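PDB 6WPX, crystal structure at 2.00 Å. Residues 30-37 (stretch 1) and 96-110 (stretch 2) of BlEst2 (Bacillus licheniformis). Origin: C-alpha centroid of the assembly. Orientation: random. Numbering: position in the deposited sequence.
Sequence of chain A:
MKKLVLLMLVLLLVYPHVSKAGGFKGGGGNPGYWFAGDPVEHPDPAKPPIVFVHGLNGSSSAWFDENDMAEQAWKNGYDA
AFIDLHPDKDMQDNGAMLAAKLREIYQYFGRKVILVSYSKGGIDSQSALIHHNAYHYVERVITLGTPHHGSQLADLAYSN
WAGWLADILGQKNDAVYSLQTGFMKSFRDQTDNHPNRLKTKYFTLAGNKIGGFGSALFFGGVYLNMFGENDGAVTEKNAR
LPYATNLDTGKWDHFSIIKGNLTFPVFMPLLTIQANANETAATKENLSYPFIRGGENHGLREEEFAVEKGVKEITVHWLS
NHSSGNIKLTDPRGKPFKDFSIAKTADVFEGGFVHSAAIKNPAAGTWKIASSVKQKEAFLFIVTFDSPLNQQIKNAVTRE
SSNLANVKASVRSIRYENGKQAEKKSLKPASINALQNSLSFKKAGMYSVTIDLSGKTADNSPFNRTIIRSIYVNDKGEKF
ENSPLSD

Stretch 1 30-37: NPGYWFAG
Stretch 2 96-110: AMLAAKLREIYQYFG

Stretch 1 opens with a type II beta turn from Asn30 to Tyr33, closed by a backbone hydrogen bond from Tyr33 N to Asn30 O of 3.1 Å. Pro31 (phi/psi -43/129, C-gamma exo) and Gly32 (102/-26) occupy its central positions. At the Gly32 angles a CB would be jammed against the carbonyl O of Pro31, so the backbone alone calls for glycine. An extended strand follows over residues 34-36, with phi/psi of -144/156 at Trp34, -148/155 at Phe35 and -89/145 at Ala36.

Stretch 2 is helical from 96 to 109, continuing a helix that begins earlier in the chain. Its hydrogen bonds are mostly of the i to i-4 kind, for example Ile105 N to Lys101 O and Tyr108 N to Glu104 O, both 2.8 Å; Arg103 N makes weak bonds of 3.4 Å to both Ala99 O and Ala100 O. Gly110 leaves the helix with positive phi (76/19), while its N still bonds Tyr106 O at 2.8 Å.

Strand and helix run in nearly the same direction, their axes 22° apart (signed crossing angle -22°) and 10.3 Å from each other at closest approach. The register is set by Gly32 and Met97, whose CA atoms lie 6.5 Å apart. Strand alternation turns Trp34 and Ala36 toward the helix and Phe35 away. Contact buries 464 Å² in total, and Trp34 has the largest covered area of any residue.

At the turn, Met97 (chi t, t, m) brings its CE to 3.9 Å from Pro31 CB, an apolar contact, and its SD to 3.3 Å from Gly32 N. Lys101 (m, m, t, t) passes close to the same glycine, with CE 3.3 Å from Gly32 O. An ideal CB on Gly32 would stand only 3.5 Å from Lys101 CE, so the bare backbone also suits this close approach.

Trp34 (chi1 67°, p; chi2 -91°) is the centre of the interface. Its indole NE1 donates a hydrogen bond to OE1 of Glu104 (m, t, chi3 1°) at 2.9 Å; the N-H...O angle of 171° is almost linear, and the carboxylate oxygen lies at the ring edge, near its plane, where the N-H points. Glu104 OE2 also forms a long salt bridge of 3.9 Å with Lys101 NZ, one helical turn earlier. Ile105 (m, t) covers one indole face: its CG1 is 3.6 Å from the six-membered ring centroid and 10° off the normal, a CH-pi contact.

The edge of Trp34 meets the face of Tyr108 (chi1 175°, t; chi2 85°), with six-membered ring centroids 5.6 Å apart and planes at 73°. Apolar packing accompanies this edge-to-face pair, Trp34 CH2 lying 3.7 Å from Tyr108 CB. Farther along the strand, the small Ala36 CB packs 3.7 Å from Tyr108 CE2 and 4.3 Å from Phe109 CZ; Phe109 (chi1 -72°, m; chi2 -65°) starts sideways, but its ring end comes nearer the strand.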

# COMPACT_ATOMS: atom_id res chain seq x y z
N ASN A 30 -6.94 -16.63 -15.04
CA ASN A 30 -6.37 -16.94 -16.37
C ASN A 30 -6.22 -15.63 -17.12
O ASN A 30 -7.14 -15.30 -17.81
CB ASN A 30 -7.28 -17.93 -17.12
CG ASN A 30 -6.92 -18.19 -18.56
OD1 ASN A 30 -5.88 -17.79 -19.06
ND2 ASN A 30 -7.81 -18.84 -19.26
N PRO A 31 -5.10 -14.89 -16.98
CA PRO A 31 -4.92 -13.60 -17.62
C PRO A 31 -5.38 -13.50 -19.08
O PRO A 31 -4.98 -14.30 -19.86
CB PRO A 31 -3.45 -13.26 -17.46
CG PRO A 31 -3.02 -14.04 -16.26
CD PRO A 31 -3.96 -15.21 -16.14
N GLY A 32 -6.19 -12.49 -19.35
CA GLY A 32 -6.75 -12.27 -20.69
C GLY A 32 -8.19 -12.71 -20.81
O GLY A 32 -8.94 -12.19 -21.63
N TYR A 33 -8.60 -13.68 -19.97
CA TYR A 33 -9.97 -14.19 -20.01
C TYR A 33 -10.96 -13.18 -19.44
O TYR A 33 -10.68 -12.52 -18.43
CB TYR A 33 -10.06 -15.54 -19.29
CG TYR A 33 -11.45 -16.00 -18.92
CD1 TYR A 33 -12.30 -16.58 -19.87
CD2 TYR A 33 -11.90 -15.95 -17.61
CE1 TYR A 33 -13.57 -17.03 -19.53
CE2 TYR A 33 -13.16 -16.42 -17.25
CZ TYR A 33 -13.99 -16.96 -18.21
OH TYR A 33 -15.23 -17.44 -17.87
N TRP A 34 -12.11 -13.05 -20.11
CA TRP A 34 -13.20 -12.20 -19.63
C TRP A 34 -14.51 -12.85 -19.98
O TRP A 34 -14.58 -13.66 -20.91
CB TRP A 34 -13.11 -10.76 -20.18
CG TRP A 34 -13.34 -10.66 -21.66
CD1 TRP A 34 -12.40 -10.71 -22.64
CD2 TRP A 34 -14.60 -10.46 -22.32
NE1 TRP A 34 -12.98 -10.50 -23.87
CE2 TRP A 34 -14.34 -10.35 -23.70
CE3 TRP A 34 -15.93 -10.30 -21.87
CZ2 TRP A 34 -15.36 -10.18 -24.65
CZ3 TRP A 34 -16.94 -10.08 -22.80
CH2 TRP A 34 -16.65 -10.05 -24.18
N PHE A 35 -15.57 -12.53 -19.22
CA PHE A 35 -16.90 -13.07 -19.49
C PHE A 35 -17.94 -12.05 -19.11
O PHE A 35 -17.70 -11.23 -18.23
CB PHE A 35 -17.11 -14.39 -18.71
CG PHE A 35 -17.07 -14.24 -17.20
CD1 PHE A 35 -15.86 -14.28 -16.52
CD2 PHE A 35 -18.24 -14.10 -16.46
CE1 PHE A 35 -15.82 -14.14 -15.12
CE2 PHE A 35 -18.20 -13.96 -15.07
CZ PHE A 35 -16.99 -13.99 -14.41
N ALA A 36 -19.12 -12.15 -19.72
CA ALA A 36 -20.22 -11.25 -19.42
C ALA A 36 -21.06 -11.83 -18.27
O ALA A 36 -21.21 -13.04 -18.16
CB ALA A 36 -21.08 -11.06 -20.66
N GLY A 37 -21.59 -10.94 -17.44
CA GLY A 37 -22.53 -11.32 -16.39
C GLY A 37 -23.87 -11.60 -17.05
O GLY A 37 -24.00 -11.46 -18.27
N ALA A 96 -1.83 -2.88 -21.32
CA ALA A 96 -1.86 -3.35 -22.72
C ALA A 96 -2.91 -4.46 -22.91
O ALA A 96 -3.68 -4.40 -23.86
CB ALA A 96 -0.48 -3.83 -23.15
N MET A 97 -2.97 -5.41 -21.99
CA MET A 97 -3.95 -6.52 -22.04
C MET A 97 -5.37 -5.97 -21.86
O MET A 97 -6.23 -6.32 -22.66
CB MET A 97 -3.66 -7.54 -20.95
CG MET A 97 -4.68 -8.61 -20.84
SD MET A 97 -4.33 -9.79 -19.58
CE MET A 97 -3.04 -10.73 -20.36
N LEU A 98 -5.61 -5.15 -20.84
CA LEU A 98 -6.95 -4.60 -20.62
C LEU A 98 -7.41 -3.82 -21.85
O LEU A 98 -8.53 -4.04 -22.29
CB LEU A 98 -6.97 -3.73 -19.35
CG LEU A 98 -8.32 -3.09 -18.95
CD1 LEU A 98 -9.44 -4.14 -18.74
CD2 LEU A 98 -8.14 -2.28 -17.68
N ALA A 99 -6.53 -2.99 -22.44
CA ALA A 99 -6.85 -2.21 -23.64
C ALA A 99 -7.25 -3.12 -24.81
O ALA A 99 -8.23 -2.82 -25.50
CB ALA A 99 -5.67 -1.35 -24.04
N ALA A 100 -6.50 -4.23 -25.01
CA ALA A 100 -6.77 -5.20 -26.08
C ALA A 100 -8.14 -5.87 -25.87
O ALA A 100 -8.91 -5.96 -26.83
CB ALA A 100 -5.67 -6.24 -26.13
N LYS A 101 -8.46 -6.26 -24.62
CA LYS A 101 -9.74 -6.92 -24.33
C LYS A 101 -10.90 -5.96 -24.31
O LYS A 101 -12.00 -6.37 -24.66
CB LYS A 101 -9.68 -7.77 -23.04
CG LYS A 101 -8.51 -8.77 -22.95
CD LYS A 101 -8.52 -9.83 -24.07
CE LYS A 101 -7.30 -10.72 -24.03
NZ LYS A 101 -7.41 -11.79 -25.05
N LEU A 102 -10.66 -4.68 -23.96
CA LEU A 102 -11.73 -3.66 -23.96
C LEU A 102 -12.26 -3.45 -25.38
O LEU A 102 -13.44 -3.21 -25.55
CB LEU A 102 -11.29 -2.34 -23.32
CG LEU A 102 -11.16 -2.34 -21.79
CD1 LEU A 102 -10.47 -1.06 -21.32
CD2 LEU A 102 -12.52 -2.49 -21.12
N ARG A 103 -11.41 -3.65 -26.40
CA ARG A 103 -11.84 -3.58 -27.79
C ARG A 103 -12.88 -4.71 -28.04
O ARG A 103 -13.92 -4.44 -28.63
CB ARG A 103 -10.63 -3.70 -28.74
CG ARG A 103 -11.06 -3.52 -30.19
CD ARG A 103 -9.96 -3.67 -31.19
NE ARG A 103 -10.49 -3.62 -32.56
CZ ARG A 103 -10.77 -2.50 -33.23
NH1 ARG A 103 -10.63 -1.31 -32.65
NH2 ARG A 103 -11.24 -2.57 -34.47
N GLU A 104 -12.59 -5.95 -27.56
CA GLU A 104 -13.50 -7.11 -27.69
C GLU A 104 -14.77 -6.89 -26.86
O GLU A 104 -15.86 -7.24 -27.31
CB GLU A 104 -12.82 -8.40 -27.19
CG GLU A 104 -11.54 -8.79 -27.90
CD GLU A 104 -10.88 -10.03 -27.33
OE1 GLU A 104 -11.43 -10.63 -26.37
OE2 GLU A 104 -9.80 -10.40 -27.83
N ILE A 105 -14.64 -6.30 -25.67
CA ILE A 105 -15.80 -6.03 -24.82
C ILE A 105 -16.70 -4.98 -25.48
O ILE A 105 -17.92 -5.15 -25.52
CB ILE A 105 -15.38 -5.68 -23.37
CG1 ILE A 105 -14.60 -6.86 -22.72
CG2 ILE A 105 -16.61 -5.32 -22.54
CD1 ILE A 105 -13.73 -6.48 -21.42
N TYR A 106 -16.09 -3.91 -26.02
CA TYR A 106 -16.79 -2.85 -26.74
C TYR A 106 -17.56 -3.45 -27.93
O TYR A 106 -18.71 -3.09 -28.15
CB TYR A 106 -15.80 -1.78 -27.24
CG TYR A 106 -16.44 -0.75 -28.14
CD1 TYR A 106 -17.16 0.32 -27.61
CD2 TYR A 106 -16.32 -0.82 -29.53
CE1 TYR A 106 -17.77 1.27 -28.43
CE2 TYR A 106 -16.91 0.12 -30.36
CZ TYR A 106 -17.65 1.16 -29.81
OH TYR A 106 -18.24 2.10 -30.62
N GLN A 107 -16.90 -4.35 -28.70
CA GLN A 107 -17.53 -5.02 -29.83
C GLN A 107 -18.68 -5.93 -29.35
O GLN A 107 -19.73 -5.97 -30.00
CB GLN A 107 -16.51 -5.82 -30.65
CG GLN A 107 -15.55 -4.93 -31.45
CD GLN A 107 -14.35 -5.65 -32.03
OE1 GLN A 107 -13.94 -6.75 -31.61
NE2 GLN A 107 -13.73 -5.02 -33.00
N TYR A 108 -18.49 -6.61 -28.20
CA TYR A 108 -19.52 -7.48 -27.65
C TYR A 108 -20.77 -6.68 -27.20
O TYR A 108 -21.90 -7.10 -27.47
CB TYR A 108 -18.96 -8.32 -26.50
CG TYR A 108 -19.99 -9.16 -25.78
CD1 TYR A 108 -20.36 -10.42 -26.26
CD2 TYR A 108 -20.59 -8.70 -24.61
CE1 TYR A 108 -21.31 -11.19 -25.60
CE2 TYR A 108 -21.57 -9.45 -23.97
CZ TYR A 108 -21.91 -10.70 -24.45
OH TYR A 108 -22.85 -11.43 -23.75
N PHE A 109 -20.58 -5.55 -26.51
CA PHE A 109 -21.75 -4.78 -26.05
C PHE A 109 -22.28 -3.78 -27.09
O PHE A 109 -23.43 -3.35 -27.00
CB PHE A 109 -21.45 -4.11 -24.72
CG PHE A 109 -21.37 -5.07 -23.54
CD1 PHE A 109 -22.50 -5.78 -23.11
CD2 PHE A 109 -20.20 -5.20 -22.80
CE1 PHE A 109 -22.44 -6.64 -22.01
CE2 PHE A 109 -20.14 -6.04 -21.67
CZ PHE A 109 -21.26 -6.76 -21.29
N GLY A 110 -21.45 -3.43 -28.06
CA GLY A 110 -21.82 -2.51 -29.14
C GLY A 110 -21.84 -1.06 -28.69
O GLY A 110 -22.43 -0.21 -29.35